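Local coordinates for protein glycoside hydrolase (Streptococcus pneumoniae serotype 4, PDB 6ORH) that probably hydrolyses alpha-L-fucosidic linkages as a family 29 glycoside hydrolase, contributing to the breakdown of host-derived carbohydrate antigens, at residues I4-L16 / R382-F394. The protein carries 2 engineered substitutions. Numbering follows the deposited sequence.
Sequences IKPHGPLPSQTQL and REDLKLGQRIAAF. With EDO (1,2-ethanediol), chain E.
Arg390 reaches across to the N-terminal segment 4-16 with its guanidinium edge: NH2 donates to Lys5 O at 2.9 Å, the oxygen lying 4° out of the guanidinium plane. The same NH2 also bonds Leu387 O in its own segment, again at 2.9 Å. Leu387 O accepts a second hydrogen bond, from His7 N at 3.0 Å; the two donors arrive from opposite faces of the carbonyl plane. A water joins Arg390 NH1 to Lys5 O, and NH1 also bonds Leu439 O. His7 CB lies over one guanidinium face, 3.6 Å from Arg390 NH2. With CG anti to the backbone N (chi1 170°), the His7 ring runs past the arginine and brings CD2 edge-on to Gln389 O at 3.4 Å; its NE2 bonds Gln437. Gly388 CA makes a CA-H...O contact with His7 O at 3.2 Å, while Leu10 CD2 packs on Gly388 N. Farther along, Pro11 CG and Leu16 CD2 both approach Leu385 CB, Pro11 CD lies 3.0 Å from Leu385 O, and the Leu16 and Lys386 side chains cross at about a right angle. Behind this layer, Glu383 OE2 accepts from Arg390 N and Ile391 N, from opposite faces of its carboxylate plane, which would hold the backbone at Arg390. Asp384 OD1 accepts from Lys386 N, an Asx turn at the start of the 3-10 segment 385-387. Pro11 and Leu385 both touch Phe251 on strand 250-259, so the N-terminal segment lies along the junction of the catalytic barrel and the F5/8 type C domain, touching both. Carbonyl oxygens and a water probably stabilise the Arg390 charge, with no carboxylate among these partners.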
ATOM      1  N   ILE A   4      -3.900 -11.457 -31.896  1.00 36.91           N
ATOM      2  CA  ILE A   4      -3.478 -11.858 -30.563  1.00 30.02           C
ATOM      3  C   ILE A   4      -4.651 -12.626 -29.961  1.00 27.52           C
ATOM      4  O   ILE A   4      -5.796 -12.198 -30.096  1.00 28.53           O
ATOM      5  CB  ILE A   4      -3.127 -10.575 -29.779  1.00 28.77           C
ATOM      6  CG1 ILE A   4      -1.900  -9.891 -30.389  1.00 27.58           C
ATOM      7  CG2 ILE A   4      -2.954 -10.838 -28.288  1.00 27.08           C
ATOM      8  CD1 ILE A   4      -1.658  -8.498 -29.854  1.00 27.26           C
ATOM      9  N   LYS A   5      -4.361 -13.795 -29.378  1.00 25.69           N
ATOM     10  CA  LYS A   5      -5.390 -14.595 -28.740  1.00 24.33           C
ATOM     11  C   LYS A   5      -5.731 -13.946 -27.399  1.00 22.60           C
ATOM     12  O   LYS A   5      -4.856 -13.398 -26.748  1.00 20.88           O
ATOM     13  CB  LYS A   5      -4.867 -15.999 -28.432  1.00 26.71           C
ATOM     14  CG  LYS A   5      -4.533 -16.878 -29.633  1.00 33.75           C
ATOM     15  CD  LYS A   5      -4.467 -18.343 -29.229  1.00 37.60           C
ATOM     16  CE  LYS A   5      -3.503 -19.154 -30.061  1.00 43.08           C
ATOM     17  NZ  LYS A   5      -3.770 -18.969 -31.506  1.00 45.84           N
ATOM     18  N   PRO A   6      -6.984 -14.052 -26.916  1.00 19.80           N
ATOM     19  CA  PRO A   6      -7.304 -13.608 -25.552  1.00 19.11           C
ATOM     20  C   PRO A   6      -6.628 -14.453 -24.471  1.00 18.20           C
ATOM     21  O   PRO A   6      -6.156 -15.560 -24.722  1.00 19.36           O
ATOM     22  CB  PRO A   6      -8.839 -13.722 -25.520  1.00 20.31           C
ATOM     23  CG  PRO A   6      -9.136 -14.844 -26.490  1.00 21.43           C
ATOM     24  CD  PRO A   6      -8.156 -14.589 -27.624  1.00 21.42           C
ATOM     25  N   HIS A   7      -6.587 -13.908 -23.247  1.00 15.74           N
ATOM     26  CA  HIS A   7      -5.965 -14.555 -22.114  1.00 15.04           C
ATOM     27  C   HIS A   7      -6.891 -14.416 -20.910  1.00 15.10           C
ATOM     28  O   HIS A   7      -7.360 -13.315 -20.615  1.00 14.39           O
ATOM     29  CB  HIS A   7      -4.608 -13.908 -21.768  1.00 15.83           C
ATOM     30  CG  HIS A   7      -4.095 -14.408 -20.460  1.00 17.03           C
ATOM     31  ND1 HIS A   7      -3.477 -15.650 -20.347  1.00 16.57           N
ATOM     32  CD2 HIS A   7      -4.161 -13.883 -19.206  1.00 15.89           C
ATOM     33  CE1 HIS A   7      -3.137 -15.865 -19.083  1.00 15.41           C
ATOM     34  NE2 HIS A   7      -3.571 -14.791 -18.362  1.00 14.85           N
ATOM     35  N   GLY A   8      -7.147 -15.541 -20.222  1.00 16.04           N
ATOM     36  CA  GLY A   8      -7.893 -15.502 -18.964  1.00 15.75           C
ATOM     37  C   GLY A   8      -9.360 -15.134 -19.165  1.00 14.65           C
ATOM     38  O   GLY A   8      -9.881 -15.103 -20.284  1.00 16.41           O
ATOM     39  N   PRO A   9     -10.121 -14.881 -18.076  1.00 14.33           N
ATOM     40  CA  PRO A   9     -11.538 -14.546 -18.211  1.00 14.12           C
ATOM     41  C   PRO A   9     -11.744 -13.121 -18.720  1.00 14.47           C
ATOM     42  O   PRO A   9     -11.105 -12.193 -18.230  1.00 16.17           O
ATOM     43  CB  PRO A   9     -12.071 -14.728 -16.775  1.00 14.65           C
ATOM     44  CG  PRO A   9     -10.870 -14.495 -15.884  1.00 14.40           C
ATOM     45  CD  PRO A   9      -9.652 -14.932 -16.685  1.00 13.79           C
ATOM     46  N   LEU A  10     -12.664 -12.953 -19.672  1.00 14.97           N
ATOM     47  CA  LEU A  10     -12.804 -11.655 -20.320  1.00 14.80           C
ATOM     48  C   LEU A  10     -13.956 -10.880 -19.701  1.00 14.95           C
ATOM     49  O   LEU A  10     -15.004 -11.451 -19.371  1.00 15.90           O
ATOM     50  CB  LEU A  10     -13.014 -11.841 -21.828  1.00 16.63           C
ATOM     51  CG  LEU A  10     -11.902 -12.601 -22.542  1.00 16.97           C
ATOM     52  CD1 LEU A  10     -12.213 -12.648 -24.046  1.00 17.48           C
ATOM     53  CD2 LEU A  10     -10.520 -11.983 -22.262  1.00 17.92           C
ATOM     54  N   PRO A  11     -13.855  -9.538 -19.609  1.00 14.30           N
ATOM     55  CA  PRO A  11     -14.954  -8.736 -19.069  1.00 14.23           C
ATOM     56  C   PRO A  11     -16.122  -8.673 -20.045  1.00 15.16           C
ATOM     57  O   PRO A  11     -15.928  -8.707 -21.250  1.00 15.74           O
ATOM     58  CB  PRO A  11     -14.320  -7.342 -18.903  1.00 13.87           C
ATOM     59  CG  PRO A  11     -13.221  -7.312 -19.970  1.00 13.65           C
ATOM     60  CD  PRO A  11     -12.701  -8.731 -20.062  1.00 14.05           C
ATOM     61  N   SER A  12     -17.328  -8.526 -19.500  1.00 15.03           N
ATOM     62  CA  SER A  12     -18.507  -8.212 -20.282  1.00 15.90           C
ATOM     63  C   SER A  12     -18.455  -6.745 -20.706  1.00 16.96           C
ATOM     64  O   SER A  12     -17.673  -5.966 -20.165  1.00 16.15           O
ATOM     65  CB  SER A  12     -19.735  -8.456 -19.472  1.00 17.43           C
ATOM     66  OG  SER A  12     -19.885  -7.456 -18.463  1.00 15.98           O
ATOM     67  N   GLN A  13     -19.338  -6.354 -21.630  0.50 18.70           N
ATOM     68  CA  GLN A  13     -19.401  -4.956 -22.041  0.50 19.47           C
ATOM     69  C   GLN A  13     -19.868  -4.058 -20.893  0.50 17.73           C
ATOM     70  O   GLN A  13     -19.379  -2.935 -20.766  0.50 17.69           O
ATOM     71  CB  GLN A  13     -20.289  -4.789 -23.274  0.50 21.70           C
ATOM     72  CG  GLN A  13     -19.768  -5.535 -24.492  0.50 25.50           C
ATOM     73  CD  GLN A  13     -20.863  -5.694 -25.518  0.50 29.56           C
ATOM     74  OE1 GLN A  13     -21.255  -6.807 -25.865  0.50 33.32           O
ATOM     75  NE2 GLN A  13     -21.381  -4.571 -25.994  0.50 31.31           N
ATOM     76  N   THR A  14     -20.804  -4.548 -20.065  1.00 17.34           N
ATOM     77  CA  THR A  14     -21.277  -3.758 -18.939  1.00 15.94           C
ATOM     78  C   THR A  14     -20.155  -3.573 -17.919  1.00 14.72           C
ATOM     79  O   THR A  14     -20.058  -2.515 -17.290  1.00 15.11           O
ATOM     80  CB  THR A  14     -22.549  -4.279 -18.253  1.00 15.57           C
ATOM     81  OG1 THR A  14     -22.418  -5.659 -17.862  1.00 18.28           O
ATOM     82  CG2 THR A  14     -23.798  -4.088 -19.085  1.00 17.51           C
ATOM     83  N   GLN A  15     -19.310  -4.597 -17.759  1.00 14.07           N
ATOM     84  CA  GLN A  15     -18.184  -4.458 -16.835  1.00 13.51           C
ATOM     85  C   GLN A  15     -17.199  -3.414 -17.375  1.00 14.06           C
ATOM     86  O   GLN A  15     -16.718  -2.577 -16.619  1.00 13.19           O
ATOM     87  CB  GLN A  15     -17.462  -5.789 -16.573  1.00 12.38           C
ATOM     88  CG  GLN A  15     -18.216  -6.727 -15.620  1.00 12.58           C
ATOM     89  CD  GLN A  15     -17.625  -8.119 -15.574  1.00 12.58           C
ATOM     90  OE1 GLN A  15     -17.324  -8.742 -16.599  1.00 13.28           O
ATOM     91  NE2 GLN A  15     -17.480  -8.664 -14.364  1.00 12.70           N
ATOM     92  N   LEU A  16     -16.875  -3.483 -18.673  1.00 14.51           N
ATOM     93  CA  LEU A  16     -15.953  -2.533 -19.267  1.00 14.20           C
ATOM     94  C   LEU A  16     -16.535  -1.131 -19.159  1.00 14.03           C
ATOM     95  O   LEU A  16     -15.778  -0.184 -18.953  1.00 14.60           O
ATOM     96  CB  LEU A  16     -15.706  -2.905 -20.731  1.00 16.05           C
ATOM     97  CG  LEU A  16     -14.696  -4.020 -20.940  1.00 17.03           C
ATOM     98  CD1 LEU A  16     -14.664  -4.454 -22.405  1.00 20.55           C
ATOM     99  CD2 LEU A  16     -13.318  -3.602 -20.458  1.00 18.17           C
ATOM    100  N   ARG A 382      -2.451   1.684 -19.158  1.00 14.83           N
ATOM    101  CA  ARG A 382      -3.706   0.938 -19.316  1.00 15.51           C
ATOM    102  C   ARG A 382      -3.477  -0.317 -20.152  1.00 15.79           C
ATOM    103  O   ARG A 382      -2.815  -0.296 -21.202  1.00 16.04           O
ATOM    104  CB  ARG A 382      -4.770   1.754 -20.058  1.00 15.95           C
ATOM    105  CG  ARG A 382      -5.188   3.028 -19.338  1.00 14.74           C
ATOM    106  CD  ARG A 382      -6.506   3.527 -19.927  1.00 16.01           C
ATOM    107  NE  ARG A 382      -6.881   4.816 -19.372  1.00 15.86           N
ATOM    108  CZ  ARG A 382      -8.093   5.351 -19.543  1.00 17.92           C
ATOM    109  NH1 ARG A 382      -9.004   4.677 -20.231  1.00 18.66           N
ATOM    110  NH2 ARG A 382      -8.387   6.531 -19.024  1.00 18.52           N
ATOM    111  N   GLU A 383      -4.070  -1.427 -19.699  1.00 14.91           N
ATOM    112  CA  GLU A 383      -4.084  -2.654 -20.477  1.00 14.99           C
ATOM    113  C   GLU A 383      -5.253  -2.654 -21.449  1.00 15.76           C
ATOM    114  O   GLU A 383      -6.074  -1.743 -21.436  1.00 18.26           O
ATOM    115  CB  GLU A 383      -4.173  -3.908 -19.596  1.00 14.85           C
ATOM    116  CG  GLU A 383      -2.843  -4.257 -18.993  1.00 14.67           C
ATOM    117  CD  GLU A 383      -2.880  -5.525 -18.166  1.00 14.52           C
ATOM    118  OE1 GLU A 383      -3.363  -5.445 -17.004  1.00 13.57           O
ATOM    119  OE2 GLU A 383      -2.329  -6.542 -18.635  1.00 13.75           O
ATOM    120  N   ASP A 384      -5.312  -3.662 -22.318  1.00 17.98           N
ATOM    121  CA  ASP A 384      -6.490  -3.815 -23.149  1.00 17.62           C
ATOM    122  C   ASP A 384      -7.305  -5.002 -22.648  1.00 17.04           C
ATOM    123  O   ASP A 384      -7.049  -6.136 -23.035  1.00 17.41           O
ATOM    124  CB  ASP A 384      -6.132  -3.998 -24.632  1.00 20.60           C
ATOM    125  CG  ASP A 384      -7.341  -4.157 -25.547  1.00 23.70           C
ATOM    126  OD1 ASP A 384      -8.507  -4.143 -25.062  1.00 22.78           O
ATOM    127  OD2 ASP A 384      -7.107  -4.328 -26.761  1.00 27.86           O
ATOM    128  N   LEU A 385      -8.257  -4.734 -21.763  1.00 15.93           N
ATOM    129  CA  LEU A 385      -8.865  -5.847 -21.046  1.00 16.29           C
ATOM    130  C   LEU A 385      -9.827  -6.628 -21.935  1.00 16.98           C
ATOM    131  O   LEU A 385     -10.273  -7.694 -21.525  1.00 18.09           O
ATOM    132  CB  LEU A 385      -9.551  -5.360 -19.761  1.00 15.02           C
ATOM    133  CG  LEU A 385      -8.654  -4.800 -18.662  1.00 14.37           C
ATOM    134  CD1 LEU A 385      -9.473  -4.596 -17.394  1.00 15.36           C
ATOM    135  CD2 LEU A 385      -7.423  -5.672 -18.386  1.00 14.50           C
ATOM    136  N   LYS A 386     -10.135  -6.135 -23.153  1.00 18.63           N
ATOM    137  CA  LYS A 386     -10.911  -6.970 -24.066  1.00 19.94           C
ATOM    138  C   LYS A 386     -10.132  -8.232 -24.417  1.00 18.68           C
ATOM    139  O   LYS A 386     -10.715  -9.213 -24.885  1.00 21.74           O
ATOM    140  CB  LYS A 386     -11.190  -6.217 -25.371  1.00 21.98           C
ATOM    141  CG  LYS A 386     -12.058  -4.990 -25.166  1.00 27.07           C
ATOM    142  CD  LYS A 386     -12.220  -4.119 -26.406  1.00 32.83           C
ATOM    143  CE  LYS A 386     -13.216  -3.007 -26.133  1.00 37.30           C
ATOM    144  NZ  LYS A 386     -13.899  -2.563 -27.372  1.00 42.76           N
ATOM    145  N   LEU A 387      -8.816  -8.209 -24.212  1.00 16.66           N
ATOM    146  CA  LEU A 387      -7.980  -9.370 -24.471  1.00 17.08           C
ATOM    147  C   LEU A 387      -7.499 -10.017 -23.161  1.00 15.77           C
ATOM    148  O   LEU A 387      -6.651 -10.918 -23.159  1.00 16.11           O
ATOM    149  CB  LEU A 387      -6.818  -8.948 -25.381  1.00 20.84           C
ATOM    150  CG  LEU A 387      -7.179  -8.853 -26.865  1.00 22.89           C
ATOM    151  CD1 LEU A 387      -6.286  -7.859 -27.589  1.00 25.85           C
ATOM    152  CD2 LEU A 387      -7.123 -10.224 -27.534  1.00 25.68           C
ATOM    153  N   GLY A 388      -8.074  -9.567 -22.036  1.00 16.35           N
ATOM    154  CA  GLY A 388      -7.771 -10.155 -20.733  1.00 15.08           C
ATOM    155  C   GLY A 388      -6.638  -9.449 -19.978  1.00 14.81           C
ATOM    156  O   GLY A 388      -5.720  -8.860 -20.563  1.00 14.47           O
ATOM    157  N   GLN A 389      -6.695  -9.514 -18.643  1.00 12.78           N
ATOM    158  CA  GLN A 389      -5.680  -8.882 -17.803  1.00 13.45           C
ATOM    159  C   GLN A 389      -4.440  -9.777 -17.729  1.00 13.19           C
ATOM    160  O   GLN A 389      -4.555 -11.004 -17.537  1.00 14.31           O
ATOM    161  CB  GLN A 389      -6.274  -8.720 -16.392  1.00 12.08           C
ATOM    162  CG  GLN A 389      -5.398  -7.896 -15.447  1.00 11.43           C
ATOM    163  CD  GLN A 389      -6.022  -7.633 -14.093  1.00 11.64           C
ATOM    164  OE1 GLN A 389      -7.148  -8.068 -13.834  1.00 11.75           O
ATOM    165  NE2 GLN A 389      -5.301  -6.904 -13.241  1.00 10.32           N
ATOM    166  N   ARG A 390      -3.240  -9.181 -17.835  1.00 12.61           N
ATOM    167  CA  ARG A 390      -2.035  -9.990 -18.016  1.00 12.64           C
ATOM    168  C   ARG A 390      -0.876  -9.585 -17.114  1.00 13.60           C
ATOM    169  O   ARG A 390      -0.203 -10.456 -16.555  1.00 13.26           O
ATOM    170  CB  ARG A 390      -1.563  -9.895 -19.485  1.00 14.13           C
ATOM    171  CG  ARG A 390      -2.611 -10.353 -20.495  1.00 13.80           C
ATOM    172  CD  ARG A 390      -2.268  -9.929 -21.942  1.00 15.55           C
ATOM    173  NE  ARG A 390      -3.314 -10.448 -22.789  1.00 15.42           N
ATOM    174  CZ  ARG A 390      -3.148 -11.187 -23.892  1.00 15.77           C
ATOM    175  NH1 ARG A 390      -1.931 -11.433 -24.369  1.00 16.58           N
ATOM    176  NH2 ARG A 390      -4.209 -11.634 -24.529  1.00 16.60           N
ATOM    177  N   ILE A 391      -0.618  -8.272 -16.969  1.00 13.08           N
ATOM    178  CA  ILE A 391       0.624  -7.822 -16.348  1.00 12.95           C
ATOM    179  C   ILE A 391       0.595  -8.102 -14.852  1.00 14.53           C
ATOM    180  O   ILE A 391      -0.402  -7.790 -14.209  1.00 14.32           O
ATOM    181  CB  ILE A 391       0.880  -6.331 -16.638  1.00 13.10           C
ATOM    182  CG1 ILE A 391       1.205  -6.181 -18.126  1.00 13.61           C
ATOM    183  CG2 ILE A 391       2.020  -5.803 -15.772  1.00 13.06           C
ATOM    184  CD1 ILE A 391       1.130  -4.729 -18.624  1.00 14.42           C
ATOM    185  N   ALA A 392       1.691  -8.652 -14.331  1.00 12.83           N
ATOM    186  CA  ALA A 392       1.785  -8.993 -12.920  1.00 12.46           C
ATOM    187  C   ALA A 392       2.886  -8.224 -12.198  1.00 14.62           C
ATOM    188  O   ALA A 392       2.934  -8.239 -10.956  1.00 14.75           O
ATOM    189  CB  ALA A 392       1.988 -10.498 -12.792  1.00 13.14           C
ATOM    190  N   ALA A 393       3.816  -7.583 -12.945  1.00 13.26           N
ATOM    191  CA  ALA A 393       4.831  -6.764 -12.289  1.00 12.75           C
ATOM    192  C   ALA A 393       5.436  -5.797 -13.292  1.00 13.40           C
ATOM    193  O   ALA A 393       5.703  -6.181 -14.432  1.00 13.32           O
ATOM    194  CB  ALA A 393       5.947  -7.612 -11.704  1.00 13.92           C
ATOM    195  N   PHE A 394       5.656  -4.565 -12.839  1.00 12.99           N
ATOM    196  CA  PHE A 394       6.307  -3.584 -13.709  1.00 13.61           C
ATOM    197  C   PHE A 394       7.026  -2.559 -12.833  1.00 13.92           C
ATOM    198  O   PHE A 394       6.730  -2.409 -11.641  1.00 14.02           O
ATOM    199  CB  PHE A 394       5.279  -2.933 -14.654  1.00 14.03           C
ATOM    200  CG  PHE A 394       4.359  -1.983 -13.926  1.00 14.04           C
ATOM    201  CD1 PHE A 394       3.258  -2.486 -13.232  1.00 14.15           C
ATOM    202  CD2 PHE A 394       4.662  -0.629 -13.799  1.00 14.96           C
ATOM    203  CE1 PHE A 394       2.476  -1.646 -12.447  1.00 15.28           C
ATOM    204  CE2 PHE A 394       3.885   0.210 -13.012  1.00 15.14           C
ATOM    205  CZ  PHE A 394       2.759  -0.294 -12.368  1.00 15.43           C
TER
HETATM  206  C1  EDO E 505     -18.852 -11.790 -17.448  1.00 39.58           C
HETATM  207  O1  EDO E 505     -17.509 -11.441 -17.751  1.00 34.33           O
HETATM  208  C2  EDO E 505     -19.411 -11.076 -16.270  1.00 36.01           C
HETATM  209  O2  EDO E 505     -20.826 -11.031 -16.217  1.00 34.56           O
HETATM  210  O   HOH W   1      -1.665 -13.916 -26.112  1.00 22.66           O
HETATM  211  O   HOH W   2      -8.846 -11.047 -17.272  1.00 13.97           O